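Local coordinates for LPG0439 HIT-related domain-containing protein (Legionella pneumophila subsp. pneumophila, PDB 5L0L) that is of unknown function but carries a HIT-related domain, probably placing it among the HIT-like relatives, within a longer, apparently membrane-spanning protein, at residues 140-143 with 144-147. Sequence-based numbering, arbitrary orientation.
Sequences EYIA and GVPL
Ile142 and Val145 close a type II beta turn in the loop between strand 128-134 and helix 176-194, a loop that belongs to the HIT-related region. Val145 N donates to Ile142 O over 2.9 Å, so this carbonyl is satisfied within the turn. Ala143 and Gly144 fill the corner; Gly144 takes the positive phi (89°) of the third turn position, which a residue without a side chain adopts easily.

The carboxylate of Glu140 reaches the same corner. Its CG lies beside the backbone N (chi1 -58°) and the rest of the chain is extended. This brings Glu140 OE1 to 2.9 Å from Gly144 N, but the hydrogen bond is bent, at 129°, and weak. Glu140 OE2 lies beside Pro146 CD at 3.4 Å, and because proline has no N-H, its backbone nitrogen requires no acceptor here.

Tyr49 ties the two arms together, its hydroxyl hydrogen-bonding both Ile142 N and Val145 O. Val145 O also receives a CA-H...O contact from Glu140 CA at 3.4 Å. The branched side chains of Ile142 and Val145 run side by side, Ile142 CG2 to Val145 CG2 at 4.1 Å; Ile142 packs on Met185 and Phe186 of helix 176-194, and Val145 on Glu178 of the same helix. Tyr141 OH accepts a hydrogen bond from Asp136 N, while Leu147 CB lies at the edge of the Tyr141 ring, near its plane, 3.9 Å from Tyr141 CD1.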
loop_
_atom_site.group_PDB
_atom_site.type_symbol
_atom_site.label_atom_id
_atom_site.label_comp_id
_atom_site.label_asym_id
_atom_site.label_seq_id
_atom_site.Cartn_x
_atom_site.Cartn_y
_atom_site.Cartn_z
ATOM N N GLU A 140 17.058 -11.949 -14.223
ATOM C CA GLU A 140 17.331 -12.570 -12.912
ATOM C C GLU A 140 18.032 -11.561 -12.017
ATOM O O GLU A 140 19.260 -11.580 -11.879
ATOM C CB GLU A 140 18.105 -13.893 -13.100
ATOM C CG GLU A 140 17.284 -14.861 -13.992
ATOM C CD GLU A 140 17.815 -16.297 -14.012
ATOM O OE1 GLU A 140 19.005 -16.512 -13.728
ATOM O OE2 GLU A 140 17.010 -17.210 -14.335
ATOM N N TYR A 141 17.235 -10.693 -11.399
ATOM C CA TYR A 141 17.748 -9.662 -10.486
ATOM C C TYR A 141 18.462 -10.325 -9.299
ATOM O O TYR A 141 19.453 -9.783 -8.764
ATOM C CB TYR A 141 16.641 -8.705 -10.024
ATOM C CG TYR A 141 16.104 -7.811 -11.108
ATOM C CD1 TYR A 141 15.044 -8.211 -11.915
ATOM C CD2 TYR A 141 16.638 -6.543 -11.322
ATOM C CE1 TYR A 141 14.540 -7.377 -12.911
ATOM C CE2 TYR A 141 16.152 -5.711 -12.338
ATOM C CZ TYR A 141 15.109 -6.129 -13.128
ATOM O OH TYR A 141 14.638 -5.294 -14.116
ATOM N N ILE A 142 17.973 -11.492 -8.904
ATOM C CA ILE A 142 18.685 -12.413 -8.020
ATOM C C ILE A 142 19.085 -13.590 -8.905
ATOM O O ILE A 142 18.231 -14.144 -9.602
ATOM C CB ILE A 142 17.770 -12.845 -6.884
ATOM C CG1 ILE A 142 17.432 -11.629 -6.007
ATOM C CG2 ILE A 142 18.396 -13.952 -6.082
ATOM C CD1 ILE A 142 16.352 -11.884 -4.978
ATOM N N ALA A 143 20.387 -13.922 -8.933
ATOM C CA ALA A 143 20.894 -14.955 -9.844
ATOM C C ALA A 143 20.112 -16.265 -9.740
ATOM O O ALA A 143 19.881 -16.799 -8.647
ATOM C CB ALA A 143 22.404 -15.191 -9.655
ATOM N N GLY A 144 19.640 -16.735 -10.891
ATOM C CA GLY A 144 18.882 -17.991 -11.008
ATOM C C GLY A 144 17.379 -17.795 -10.817
ATOM O O GLY A 144 16.610 -18.759 -10.924
ATOM N N VAL A 145 16.930 -16.563 -10.544
ATOM C CA VAL A 145 15.503 -16.356 -10.230
ATOM C C VAL A 145 14.968 -15.198 -11.091
ATOM O O VAL A 145 15.154 -14.036 -10.756
ATOM C CB VAL A 145 15.274 -16.044 -8.737
ATOM C CG1 VAL A 145 13.777 -16.117 -8.417
ATOM C CG2 VAL A 145 16.092 -16.937 -7.798
ATOM N N PRO A 146 14.266 -15.511 -12.186
ATOM C CA PRO A 146 13.662 -14.443 -12.991
ATOM C C PRO A 146 12.621 -13.711 -12.139
ATOM O O PRO A 146 11.946 -14.338 -11.323
ATOM C CB PRO A 146 12.944 -15.188 -14.133
ATOM C CG PRO A 146 13.400 -16.582 -14.039
ATOM C CD PRO A 146 13.993 -16.853 -12.718
ATOM N N LEU A 147 12.526 -12.414 -12.332
ATOM C CA LEU A 147 11.573 -11.617 -11.589
ATOM C C LEU A 147 10.136 -12.100 -11.784
ATOM O O LEU A 147 9.403 -12.273 -10.815
ATOM C CB LEU A 147 11.696 -10.143 -11.999
ATOM C CG LEU A 147 10.769 -9.170 -11.227
ATOM C CD1 LEU A 147 11.192 -9.086 -9.765
ATOM C CD2 LEU A 147 10.775 -7.792 -11.898
#